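Local structure of NAD(P)-dependent oxidoreductase (Pseudomonas putida, 7A3W) at the interface of chains A and B. The protein reduces imines with NADPH and, as a multifunctional biocatalyst, carries out both conjugate reduction and reductive amination. Coordinates in Å, arbitrary orientation; residue numbers count along the deposited sequence, not the author numbering. Chains: chain A/B, NAD(P)-dependent oxidoreductase.

Contacts 1 and 2 lie about 11 Å apart, measured between the centres of their C-alpha atoms, and both use helix 173-200 of chain A. That helix meets helix 205-232 of chain B in contact 1 and helix 242-258 of chain B in contact 2, where helix 173-200 of chain B also takes part. A:Tyr181 belongs to both: its ring faces a methionine in contact 1, and its backbone carbonyl accepts a glutamine amide in contact 2. Two-fold symmetry repeats each contact with the chains exchanged, consistent with the intertwined dimer typical of imine reductases, in which each active site draws on both subunits.

Contact 1: the interface of chains A and B. Residues chain A 127, 180-181, 183-184; chain B 208, 211-212, 214-215.
B:Met215 reaches into chain A and is met there by residues of helix 173-200 and by A:Met127 at the end of strand 120-127, a worked example of one bent thioether side chain serving several unlike neighbours. Its chain is bent at chi2 (-45°) and again at chi3 (-77°), and the folding presents a different atom to each neighbour. B:Met215 CB lies obliquely off the CD2-CE2 side of the A:Phe183 ring, 3.7 Å from A:Phe183 CD2, the two side chains running past each other in opposite directions. B:Met215 CG sits 3.6 Å from A:Leu180 CB, where the side chains cross at about a right angle. The sulfur B:Met215 SD receives the terminal methyl CE of A:Met127 at 3.6 Å, thioether against thioether. Finally the methyl B:Met215 CE lies over one face of A:Tyr181, 3.9 Å from the ring centroid and displaced toward the rim, a CH-pi contact, and it also packs on A:Tyr184 CB, 3.5 Å away. The ring of A:Tyr184 turns an edge to the backbone, with B:Met215 O in its plane.

Toward the start of helix 205-232, A:Leu180 sends its CD2 branch to the ring atom CE1 of B:Phe208, at 3.5 Å, with B:Leu211 CB close to the same methyl. On the other flank B:Ile214 CG2 meets A:Met127 CB at 3.7 Å. Polar groups form no bonds between the chains in this patch; the hydroxyl OG of B:Ser212 is spent within its own helix on B:Phe208 O, approaching from above the carbonyl plane.

An alanine in place of B:Met215 would probably leave the A:Tyr181 face and the A:Met127 methyl without their partner and open a gap between the helices. The patch thus joins the subunits by shape and apolar contact, and because A:Tyr181 belongs to the NADPH pocket, it probably also helps steady the cofactor site.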
loop_
_atom_site.group_PDB
_atom_site.type_symbol
_atom_site.label_atom_id
_atom_site.label_comp_id
_atom_site.label_asym_id
_atom_site.label_seq_id
_atom_site.Cartn_x
_atom_site.Cartn_y
_atom_site.Cartn_z
ATOM N N MET A 127 13.405 0.501 9.785
ATOM C CA MET A 127 12.339 0.603 8.748
ATOM C C MET A 127 12.777 -0.118 7.458
ATOM O O MET A 127 12.774 0.489 6.326
ATOM C CB MET A 127 11.981 2.068 8.496
ATOM C CG MET A 127 11.865 2.923 9.786
ATOM S SD MET A 127 10.784 2.163 11.042
ATOM C CE MET A 127 9.176 2.138 10.248
ATOM N N LEU A 180 3.677 3.477 11.297
ATOM C CA LEU A 180 4.199 3.218 9.940
ATOM C C LEU A 180 4.145 1.718 9.605
ATOM O O LEU A 180 3.815 1.384 8.464
ATOM C CB LEU A 180 5.617 3.764 9.851
ATOM C CG LEU A 180 5.727 5.283 9.924
ATOM C CD1 LEU A 180 7.191 5.697 10.099
ATOM C CD2 LEU A 180 5.107 5.953 8.700
ATOM N N TYR A 181 4.371 0.822 10.577
ATOM C CA TYR A 181 4.264 -0.633 10.343
ATOM C C TYR A 181 2.800 -1.059 10.312
ATOM O O TYR A 181 2.523 -2.050 9.627
ATOM C CB TYR A 181 5.109 -1.436 11.341
ATOM C CG TYR A 181 6.535 -1.602 10.859
ATOM C CD1 TYR A 181 6.786 -2.300 9.691
ATOM C CD2 TYR A 181 7.627 -1.077 11.545
ATOM C CE1 TYR A 181 8.076 -2.490 9.222
ATOM C CE2 TYR A 181 8.925 -1.240 11.073
ATOM C CZ TYR A 181 9.152 -1.954 9.908
ATOM O OH TYR A 181 10.411 -2.164 9.425
ATOM N N PHE A 183 0.554 0.693 8.767
ATOM C CA PHE A 183 0.364 1.011 7.349
ATOM C C PHE A 183 1.036 -0.073 6.514
ATOM O O PHE A 183 0.373 -0.681 5.645
ATOM C CB PHE A 183 0.918 2.410 7.072
ATOM C CG PHE A 183 1.117 2.736 5.623
ATOM C CD1 PHE A 183 0.220 2.318 4.645
ATOM C CD2 PHE A 183 2.233 3.447 5.226
ATOM C CE1 PHE A 183 0.435 2.620 3.311
ATOM C CE2 PHE A 183 2.455 3.712 3.885
ATOM C CZ PHE A 183 1.550 3.316 2.932
ATOM N N TYR A 184 2.338 -0.305 6.736
ATOM C CA TYR A 184 3.109 -1.200 5.844
ATOM C C TYR A 184 2.497 -2.605 5.801
ATOM O O TYR A 184 2.246 -3.112 4.688
ATOM C CB TYR A 184 4.575 -1.301 6.241
ATOM C CG TYR A 184 5.326 -2.221 5.316
ATOM C CD1 TYR A 184 5.419 -3.576 5.556
ATOM C CD2 TYR A 184 5.921 -1.742 4.167
ATOM C CE1 TYR A 184 6.092 -4.430 4.695
ATOM C CE2 TYR A 184 6.616 -2.570 3.312
ATOM C CZ TYR A 184 6.717 -3.919 3.572
ATOM O OH TYR A 184 7.342 -4.773 2.721
ATOM N N PHE B 208 2.746 12.689 9.415
ATOM C CA PHE B 208 2.635 11.263 9.005
ATOM C C PHE B 208 2.732 11.134 7.480
ATOM O O PHE B 208 3.389 10.211 6.998
ATOM C CB PHE B 208 1.349 10.654 9.552
ATOM C CG PHE B 208 1.303 9.163 9.377
ATOM C CD1 PHE B 208 2.099 8.339 10.163
ATOM C CD2 PHE B 208 0.483 8.594 8.413
ATOM C CE1 PHE B 208 2.036 6.967 10.010
ATOM C CE2 PHE B 208 0.435 7.222 8.270
ATOM C CZ PHE B 208 1.208 6.423 9.056
ATOM N N LEU B 211 6.392 11.170 6.474
ATOM C CA LEU B 211 7.106 9.902 6.793
ATOM C C LEU B 211 6.611 8.744 5.896
ATOM O O LEU B 211 7.326 7.720 5.773
ATOM C CB LEU B 211 6.853 9.553 8.263
ATOM C CG LEU B 211 7.491 10.508 9.264
ATOM C CD1 LEU B 211 6.934 10.276 10.659
ATOM C CD2 LEU B 211 9.008 10.384 9.241
ATOM N N SER B 212 5.432 8.868 5.302
ATOM C CA SER B 212 4.775 7.738 4.602
ATOM C C SER B 212 5.664 7.185 3.491
ATOM O O SER B 212 5.709 5.981 3.304
ATOM C CB SER B 212 3.409 8.110 4.136
ATOM O OG SER B 212 2.557 8.243 5.263
ATOM N N ILE B 214 8.735 6.468 3.337
ATOM C CA ILE B 214 9.642 5.441 3.910
ATOM C C ILE B 214 8.975 4.093 3.666
ATOM O O ILE B 214 9.650 3.161 3.221
ATOM C CB ILE B 214 9.923 5.700 5.398
ATOM C CG1 ILE B 214 10.704 7.002 5.596
ATOM C CG2 ILE B 214 10.653 4.519 6.005
ATOM C CD1 ILE B 214 10.499 7.619 6.946
ATOM N N MET B 215 7.697 3.995 4.010
ATOM C CA MET B 215 6.985 2.702 3.961
ATOM C C MET B 215 6.475 2.417 2.536
ATOM O O MET B 215 6.426 1.274 2.179
ATOM C CB MET B 215 5.841 2.646 4.977
ATOM C CG MET B 215 6.283 3.039 6.362
ATOM S SD MET B 215 7.845 2.311 6.953
ATOM C CE MET B 215 7.309 0.651 7.381
#

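Contact 2: the interface of chains A and B. Residues chain A 101-102, 178-179, 181-182; chain B 197, 248-249, 251-252, 255.
The backbones meet as helix 242-258 of chain B crosses helix 173-200 of chain A steeply, with the loop at A:Thr101 and A:Gly102 flanking one end and B:Leu197, from the partner's own helix 173-200, on the other side. The patch illustrates how branched side chains key two helices together while an amide fastens their margin.

A:Leu178 is the main apolar knob from chain A. It splays its two methyls over the chain B helix: A:Leu178 CD2 comes to B:Val252 CG2 at 3.6 Å, and A:Leu178 CD1 to B:Ala255 CB at 3.7 Å. The side chains of A:Leu178 and B:Val252 pass in opposite directions, whereas B:Val251 crosses the leucine at about a right angle and brings CG1 near both methyls. The second branch of B:Val252, CG1, is anti to the backbone N (chi1 173°) and reaches A:Ala182 CB at 3.7 Å, so that this valine bridges successive turns of the opposite helix.

At the loop, B:Val251 CG1 lies 3.5 Å from A:Gly102 O, a van der Waals contact with the carbonyl, while A:Thr101 turns its methyl CG2 toward B:Val251 CB and B:Gly248 CA. The methyl CD2 of B:Leu197 rests against the backbone of A:Ala179, 3.9 Å from its CA.

The polar fastening belongs to B:Gln249, whose chain bends at chi2 to bring the carboxamide over the backbone of A:Tyr181. The same amide nitrogen, B:Gln249 NE2, also contacts water 1 at 2.8 Å, and that water lies 2.8 Å from A:Ala182 O, extending the link to a second carbonyl. The direct bond runs from B:Gln249 NE2 to A:Tyr181 O at 3.1 Å, nearly straight at the hydrogen (165°), with the acceptor close to the amide plane but the donor poised well above the plane of the carbonyl.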
loop_
_atom_site.group_PDB
_atom_site.type_symbol
_atom_site.label_atom_id
_atom_site.label_comp_id
_atom_site.label_asym_id
_atom_site.label_seq_id
_atom_site.Cartn_x
_atom_site.Cartn_y
_atom_site.Cartn_z
ATOM N N THR A 101 11.690 -4.114 18.834
ATOM C CA THR A 101 10.248 -3.751 18.862
ATOM C C THR A 101 9.714 -3.918 20.285
ATOM O O THR A 101 10.081 -4.900 20.933
ATOM C CB THR A 101 9.419 -4.619 17.917
ATOM O OG1 THR A 101 9.930 -4.360 16.616
ATOM C CG2 THR A 101 7.934 -4.346 18.015
ATOM N N GLY A 102 8.906 -2.972 20.746
ATOM C CA GLY A 102 8.321 -3.020 22.100
ATOM C C GLY A 102 7.361 -1.874 22.369
ATOM O O GLY A 102 7.166 -1.027 21.511
ATOM N N LEU A 178 5.344 2.147 15.150
ATOM C CA LEU A 178 4.243 1.174 15.093
ATOM C C LEU A 178 3.168 1.653 14.096
ATOM O O LEU A 178 2.593 0.787 13.379
ATOM C CB LEU A 178 3.694 0.965 16.504
ATOM C CG LEU A 178 4.650 0.327 17.519
ATOM C CD1 LEU A 178 4.019 0.270 18.898
ATOM C CD2 LEU A 178 5.084 -1.080 17.115
ATOM N N ALA A 179 2.928 2.966 13.978
ATOM C CA ALA A 179 1.945 3.538 13.026
ATOM C C ALA A 179 2.400 3.266 11.590
ATOM O O ALA A 179 1.564 2.855 10.741
ATOM C CB ALA A 179 1.724 5.019 13.247
ATOM N N TYR A 181 4.371 0.822 10.577
ATOM C CA TYR A 181 4.264 -0.633 10.343
ATOM C C TYR A 181 2.800 -1.059 10.312
ATOM O O TYR A 181 2.523 -2.050 9.627
ATOM C CB TYR A 181 5.109 -1.436 11.341
ATOM C CG TYR A 181 6.535 -1.602 10.859
ATOM C CD1 TYR A 181 6.786 -2.300 9.691
ATOM C CD2 TYR A 181 7.627 -1.077 11.545
ATOM C CE1 TYR A 181 8.076 -2.490 9.222
ATOM C CE2 TYR A 181 8.925 -1.240 11.073
ATOM C CZ TYR A 181 9.152 -1.954 9.908
ATOM O OH TYR A 181 10.411 -2.164 9.425
ATOM N N ALA A 182 1.893 -0.344 10.970
ATOM C CA ALA A 182 0.443 -0.604 10.820
ATOM C C ALA A 182 0.082 -0.410 9.351
ATOM O O ALA A 182 -0.551 -1.285 8.753
ATOM C CB ALA A 182 -0.374 0.287 11.711
ATOM N N LEU B 197 -3.447 6.183 14.372
ATOM C CA LEU B 197 -2.533 5.869 15.505
ATOM C C LEU B 197 -1.549 7.026 15.693
ATOM O O LEU B 197 -1.357 7.488 16.839
ATOM C CB LEU B 197 -1.812 4.541 15.251
ATOM C CG LEU B 197 -0.923 4.044 16.404
ATOM C CD1 LEU B 197 -1.730 3.889 17.685
ATOM C CD2 LEU B 197 -0.280 2.709 16.060
ATOM N N GLY B 248 5.978 -8.796 16.365
ATOM C CA GLY B 248 6.021 -7.341 16.126
ATOM C C GLY B 248 4.634 -6.754 15.933
ATOM O O GLY B 248 4.339 -5.719 16.542
ATOM N N GLN B 249 3.787 -7.373 15.111
ATOM C CA GLN B 249 2.468 -6.774 14.791
ATOM C C GLN B 249 1.533 -6.917 15.996
ATOM O O GLN B 249 0.567 -6.159 16.051
ATOM C CB GLN B 249 1.847 -7.332 13.509
ATOM C CG GLN B 249 1.084 -6.267 12.747
ATOM C CD GLN B 249 1.955 -5.222 12.091
ATOM O OE1 GLN B 249 3.178 -5.303 12.124
ATOM N NE2 GLN B 249 1.322 -4.244 11.461
ATOM N N VAL B 251 2.467 -6.112 18.931
ATOM C CA VAL B 251 2.816 -4.820 19.590
ATOM C C VAL B 251 2.072 -3.692 18.877
ATOM O O VAL B 251 1.518 -2.828 19.541
ATOM C CB VAL B 251 4.343 -4.626 19.615
ATOM C CG1 VAL B 251 4.764 -3.284 20.199
ATOM C CG2 VAL B 251 4.971 -5.772 20.398
ATOM N N VAL B 252 2.046 -3.687 17.550
ATOM C CA VAL B 252 1.267 -2.676 16.776
ATOM C C VAL B 252 -0.206 -2.757 17.230
ATOM O O VAL B 252 -0.798 -1.728 17.530
ATOM C CB VAL B 252 1.431 -2.887 15.265
ATOM C CG1 VAL B 252 0.521 -1.973 14.458
ATOM C CG2 VAL B 252 2.878 -2.682 14.832
ATOM N N ALA B 255 -0.734 -1.160 20.647
ATOM C CA ALA B 255 -0.691 0.312 20.508
ATOM C C ALA B 255 -2.028 0.837 19.977
ATOM O O ALA B 255 -2.523 1.845 20.516
ATOM C CB ALA B 255 0.468 0.712 19.632
HETATM O O HOH W 1 -1.153 -3.588 10.240
#